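Local coordinates for CELL WALL surface anchor family protein (Streptococcus pneumoniae, PDB 3ZGH), which binds keratin 10 through its basic binding-region domain, probably acting as a pneumococcal surface adhesin of the MSCRAMM type, at residues A[92-97]-A[173-178]; A[105-110]-A[158-163]. All blocks are in the same frame, centred on the assembly; numbering follows the deposited sequence.

Contact 1 (A[92-97]-A[173-178]); sequences STQTML and TPYAAR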
loop_
_atom_site.group_PDB
_atom_site.type_symbol
_atom_site.label_atom_id
_atom_site.label_comp_id
_atom_site.label_asym_id
_atom_site.label_seq_id
_atom_site.Cartn_x
_atom_site.Cartn_y
_atom_site.Cartn_z
ATOM N N SER A 92 -6.678 7.303 11.736
ATOM C CA SER A 92 -5.603 7.522 12.683
ATOM C C SER A 92 -5.637 6.339 13.670
ATOM O O SER A 92 -5.387 6.481 14.870
ATOM C CB SER A 92 -5.724 8.887 13.327
ATOM O OG SER A 92 -5.499 9.874 12.333
ATOM N N THR A 93 -6.003 5.179 13.110
ATOM C CA THR A 93 -5.778 3.853 13.679
ATOM C C THR A 93 -4.302 3.452 13.631
ATOM O O THR A 93 -3.833 2.652 14.453
ATOM C CB THR A 93 -6.570 2.797 12.877
ATOM O OG1 THR A 93 -7.799 2.496 13.563
ATOM C CG2 THR A 93 -5.750 1.514 12.669
ATOM N N GLN A 94 -3.573 3.980 12.652
ATOM C CA GLN A 94 -2.130 3.805 12.650
ATOM C C GLN A 94 -1.453 4.682 11.613
ATOM O O GLN A 94 -1.936 4.837 10.488
ATOM C CB GLN A 94 -1.739 2.336 12.395
ATOM C CG GLN A 94 -1.852 1.905 10.944
ATOM C CD GLN A 94 -1.225 0.539 10.677
ATOM O OE1 GLN A 94 -1.228 -0.349 11.543
ATOM N NE2 GLN A 94 -0.674 0.370 9.464
ATOM N N THR A 95 -0.319 5.235 11.999
ATOM C CA THR A 95 0.576 5.863 11.041
ATOM C C THR A 95 0.929 4.873 9.945
ATOM O O THR A 95 1.287 3.745 10.241
ATOM C CB THR A 95 1.841 6.322 11.739
ATOM O OG1 THR A 95 1.479 7.247 12.764
ATOM C CG2 THR A 95 2.795 6.995 10.732
ATOM N N MET A 96 0.820 5.277 8.681
ATOM C CA MET A 96 1.211 4.415 7.569
ATOM C C MET A 96 2.647 4.679 7.106
ATOM O O MET A 96 3.280 3.799 6.542
ATOM C CB MET A 96 0.328 4.658 6.338
ATOM C CG MET A 96 -1.157 4.520 6.557
ATOM S SD MET A 96 -1.791 2.843 6.460
ATOM C CE MET A 96 -1.176 2.222 4.868
ATOM N N LEU A 97 3.113 5.911 7.263
ATOM C CA LEU A 97 4.336 6.347 6.582
ATOM C C LEU A 97 5.087 7.357 7.450
ATOM O O LEU A 97 4.508 8.315 7.939
ATOM C CB LEU A 97 3.977 6.956 5.232
ATOM C CG LEU A 97 5.153 7.490 4.395
ATOM C CD1 LEU A 97 5.949 6.350 3.794
ATOM C CD2 LEU A 97 4.602 8.394 3.319
ATOM N N THR A 173 4.151 1.101 6.900
ATOM C CA THR A 173 3.446 0.042 7.614
ATOM C C THR A 173 2.174 -0.338 6.845
ATOM O O THR A 173 1.236 0.459 6.721
ATOM C CB THR A 173 3.069 0.489 9.039
ATOM O OG1 THR A 173 4.251 0.907 9.729
ATOM C CG2 THR A 173 2.400 -0.663 9.823
ATOM N N PRO A 174 2.145 -1.546 6.291
ATOM C CA PRO A 174 0.962 -1.961 5.523
ATOM C C PRO A 174 -0.250 -2.176 6.404
ATOM O O PRO A 174 -0.123 -2.429 7.599
ATOM C CB PRO A 174 1.403 -3.283 4.878
ATOM C CG PRO A 174 2.435 -3.810 5.807
ATOM C CD PRO A 174 3.187 -2.586 6.312
ATOM N N TYR A 175 -1.420 -2.096 5.795
ATOM C CA TYR A 175 -2.659 -2.196 6.519
ATOM C C TYR A 175 -3.721 -2.777 5.590
ATOM O O TYR A 175 -3.807 -2.417 4.424
ATOM C CB TYR A 175 -3.081 -0.812 7.007
ATOM C CG TYR A 175 -4.410 -0.803 7.750
ATOM C CD1 TYR A 175 -4.470 -0.900 9.132
ATOM C CD2 TYR A 175 -5.600 -0.707 7.054
ATOM C CE1 TYR A 175 -5.725 -0.895 9.804
ATOM C CE2 TYR A 175 -6.828 -0.700 7.699
ATOM C CZ TYR A 175 -6.891 -0.794 9.065
ATOM O OH TYR A 175 -8.148 -0.775 9.660
ATOM N N ALA A 176 -4.533 -3.677 6.119
ATOM C CA ALA A 176 -5.711 -4.135 5.416
ATOM C C ALA A 176 -6.693 -4.535 6.486
ATOM O O ALA A 176 -6.311 -5.124 7.490
ATOM C CB ALA A 176 -5.374 -5.309 4.527
ATOM N N ALA A 177 -7.957 -4.170 6.309
ATOM C CA ALA A 177 -8.976 -4.526 7.272
ATOM C C ALA A 177 -10.323 -4.597 6.573
ATOM O O ALA A 177 -10.561 -3.877 5.600
ATOM C CB ALA A 177 -9.031 -3.497 8.381
ATOM N N ARG A 178 -11.235 -5.420 7.094
ATOM C CA ARG A 178 -12.571 -5.454 6.531
ATOM C C ARG A 178 -13.228 -4.170 6.974
ATOM O O ARG A 178 -12.903 -3.636 8.058
ATOM C CB ARG A 178 -13.338 -6.682 6.986
ATOM C CG ARG A 178 -13.516 -6.832 8.492
ATOM C CD ARG A 178 -14.290 -8.117 8.777
ATOM N NE ARG A 178 -14.108 -8.602 10.144
ATOM C CZ ARG A 178 -15.013 -8.527 11.113
ATOM N NH1 ARG A 178 -16.211 -7.979 10.909
ATOM N NH2 ARG A 178 -14.709 -9.009 12.308
#
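The side chain of Q94 reaches across to T173, P174 and Y175 and carries much of this contact. Its CG sits between the backbone N and the carbonyl carbon (chi1 77°), and from there the chain runs extended, bringing the amide up to the other backbone. NE2 lies 3.3 Å from the methyl CG2 of T173 and gives a weak, long hydrogen bond to P174 O (3.4 Å). N185 ND2 bonds to the same P174 O and, weakly, to Q94 OE1, so that it ties the amide and its acceptor together. Against the Y175 ring the amide plane is inclined by 67°, with Q94 CD 3.9 Å from Y175 CD1. Farther out, T93 CG2 approaches Y175 CE1 at 3.7 Å, the two side chains crossing at about a right angle; T93 is poorly ordered. The 92-97 loop leads from strand 85-87 into strand 97-99, where M96 and L97 together lie opposite the single residue Y136, a classic beta bulge. T173 N donates to M96 O (2.9 Å), the backbone bond between the two segments. The M96 side chain, bent at chi2 (-84°) and again at chi3, folds back so that SD lies 3.9 Å from Y175 CB and CE 3.5 Å from T173 O. Y62 touches M96 and bonds through its OH to Y175 N.

Contact 2 (A[105-110]-A[158-163]); sequences KPSGVK and SWTVPI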
loop_
_atom_site.group_PDB
_atom_site.type_symbol
_atom_site.label_atom_id
_atom_site.label_comp_id
_atom_site.label_asym_id
_atom_site.label_seq_id
_atom_site.Cartn_x
_atom_site.Cartn_y
_atom_site.Cartn_z
ATOM N N LYS A 105 6.800 17.161 1.444
ATOM C CA LYS A 105 5.419 16.848 1.737
ATOM C C LYS A 105 4.878 15.910 0.667
ATOM O O LYS A 105 5.022 16.172 -0.533
ATOM C CB LYS A 105 4.630 18.155 1.793
ATOM C CG LYS A 105 3.142 18.003 1.796
ATOM C CD LYS A 105 2.478 19.366 1.980
ATOM C CE LYS A 105 1.140 19.436 1.263
ATOM N NZ LYS A 105 1.315 19.502 -0.220
ATOM N N PRO A 106 4.268 14.791 1.089
ATOM C CA PRO A 106 3.728 13.844 0.104
ATOM C C PRO A 106 2.661 14.478 -0.788
ATOM O O PRO A 106 1.970 15.401 -0.346
ATOM C CB PRO A 106 3.077 12.770 0.969
ATOM C CG PRO A 106 3.722 12.904 2.309
ATOM C CD PRO A 106 4.055 14.340 2.477
ATOM N N SER A 107 2.536 13.995 -2.021
ATOM C CA SER A 107 1.457 14.406 -2.909
ATOM C C SER A 107 0.125 13.833 -2.402
ATOM O O SER A 107 0.087 13.125 -1.377
ATOM C CB SER A 107 1.704 13.843 -4.304
ATOM O OG SER A 107 1.593 12.413 -4.287
ATOM N N GLY A 108 -0.944 14.118 -3.148
ATOM C CA GLY A 108 -2.193 13.388 -3.016
ATOM C C GLY A 108 -1.931 11.904 -3.283
ATOM O O GLY A 108 -0.953 11.523 -3.967
ATOM N N VAL A 109 -2.812 11.060 -2.741
ATOM C CA VAL A 109 -2.694 9.621 -2.898
ATOM C C VAL A 109 -3.755 9.171 -3.903
ATOM O O VAL A 109 -4.973 9.256 -3.612
ATOM C CB VAL A 109 -2.924 8.928 -1.554
ATOM C CG1 VAL A 109 -2.894 7.404 -1.693
ATOM C CG2 VAL A 109 -1.888 9.390 -0.526
ATOM N N LYS A 110 -3.330 8.731 -5.087
ATOM C CA LYS A 110 -4.282 8.211 -6.054
ATOM C C LYS A 110 -4.708 6.827 -5.576
ATOM O O LYS A 110 -3.895 6.089 -4.985
ATOM C CB LYS A 110 -3.635 8.117 -7.429
ATOM C CG LYS A 110 -3.307 9.487 -8.068
ATOM C CD LYS A 110 -2.771 9.289 -9.480
ATOM C CE LYS A 110 -2.130 10.560 -10.062
ATOM N NZ LYS A 110 -3.082 11.708 -10.194
ATOM N N SER A 158 -1.078 5.228 -4.841
ATOM C CA SER A 158 0.265 5.695 -5.210
ATOM C C SER A 158 0.388 7.165 -4.892
ATOM O O SER A 158 -0.615 7.906 -4.901
ATOM C CB SER A 158 0.572 5.473 -6.697
ATOM O OG SER A 158 -0.370 6.205 -7.482
ATOM N N TRP A 159 1.624 7.592 -4.603
ATOM C CA TRP A 159 1.899 8.995 -4.255
ATOM C C TRP A 159 3.385 9.240 -4.511
ATOM O O TRP A 159 4.161 8.273 -4.668
ATOM C CB TRP A 159 1.535 9.295 -2.798
ATOM C CG TRP A 159 2.307 8.513 -1.766
ATOM C CD1 TRP A 159 3.443 8.924 -1.070
ATOM C CD2 TRP A 159 2.019 7.199 -1.300
ATOM N NE1 TRP A 159 3.882 7.916 -0.236
ATOM C CE2 TRP A 159 3.023 6.848 -0.356
ATOM C CE3 TRP A 159 1.028 6.258 -1.618
ATOM C CZ2 TRP A 159 3.047 5.621 0.289
ATOM C CZ3 TRP A 159 1.056 5.023 -0.967
ATOM C CH2 TRP A 159 2.059 4.723 -0.022
ATOM N N THR A 160 3.764 10.509 -4.568
ATOM C CA THR A 160 5.154 10.872 -4.687
ATOM C C THR A 160 5.569 11.696 -3.478
ATOM O O THR A 160 4.725 12.289 -2.773
ATOM C CB THR A 160 5.398 11.692 -5.961
ATOM O OG1 THR A 160 4.578 12.851 -5.914
ATOM C CG2 THR A 160 5.053 10.866 -7.228
ATOM N N VAL A 161 6.877 11.768 -3.246
ATOM C CA VAL A 161 7.425 12.575 -2.140
ATOM C C VAL A 161 8.685 13.239 -2.673
ATOM O O VAL A 161 9.592 12.539 -3.142
ATOM C CB VAL A 161 7.798 11.704 -0.912
ATOM C CG1 VAL A 161 8.277 12.576 0.228
ATOM C CG2 VAL A 161 6.594 10.833 -0.432
ATOM N N PRO A 162 8.761 14.581 -2.599
ATOM C CA PRO A 162 9.954 15.250 -3.127
ATOM C C PRO A 162 11.199 14.872 -2.341
ATOM O O PRO A 162 11.134 14.709 -1.114
ATOM C CB PRO A 162 9.655 16.751 -2.938
ATOM C CG PRO A 162 8.147 16.842 -2.746
ATOM C CD PRO A 162 7.730 15.531 -2.127
ATOM N N ILE A 163 12.329 14.771 -3.037
ATOM C CA ILE A 163 13.631 14.575 -2.407
ATOM C C ILE A 163 14.347 15.931 -2.342
ATOM O O ILE A 163 14.490 16.624 -3.363
ATOM C CB ILE A 163 14.480 13.567 -3.217
ATOM C CG1 ILE A 163 13.851 12.162 -3.126
ATOM C CG2 ILE A 163 15.964 13.552 -2.738
ATOM C CD1 ILE A 163 14.379 11.168 -4.154
#
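The indole of W159 is met obliquely by two side chains of 105-110: V109 CG1 lies 4.1 Å from CE3, and P106 CB approaches CD1. V161 CG2, from the same strand as the indole, sits at the ring edge, in plane. The V109 side chain runs alongside that of W159, in the same direction. Beyond the two segments, F60 stacks on the indole and W138 meets it with the planes at about 50°. The backbones belong to neighbouring antiparallel strands, 109-114 and 154-162, of the large sheet; K110 and S158 form a hydrogen-bonded pair, with K110 N to S158 O at 2.8 Å and S158 N to K110 O at 2.9 Å. Beyond this pair the backbone of 105-110 departs from regular strand pairing, and the S107 side chain joins in. S107 N donates to T160 O (2.9 Å), while T160 N donates to S107 OG (2.9 Å, 171° at the hydrogen), so the hydroxyl takes the part of a backbone carbonyl. Its chi1 of 67° puts OG between the backbone N and the carbonyl carbon, where it also donates to G108 O at 2.7 Å; one oxygen is thus gripped by two bonds. At the far end P162 CD packs 3.2 Å from K105 O.

From the N terminus, the chain first builds strands 28-38, 43-53 and 57-65, then passes through 85-87 into the loop 92-97, the first half of contact 1. It continues through strand 97-99 to 105-110, the first half of contact 2, and enters strand 109-114. After 120-131, 136-138 and helix 146-149 it returns along 154-162, where 158-163 closes contact 2 over 47 intervening residues. Only later does 173-178 close contact 1, so the shorter loop lies within the longer. Contact 2 joins neighbours in the large sheet; contact 1 ties a loop to the segment leading into the small sheet. Their centres are about 17 Å apart, yet L97 CD2 packs 3.7 Å from W159 NE1.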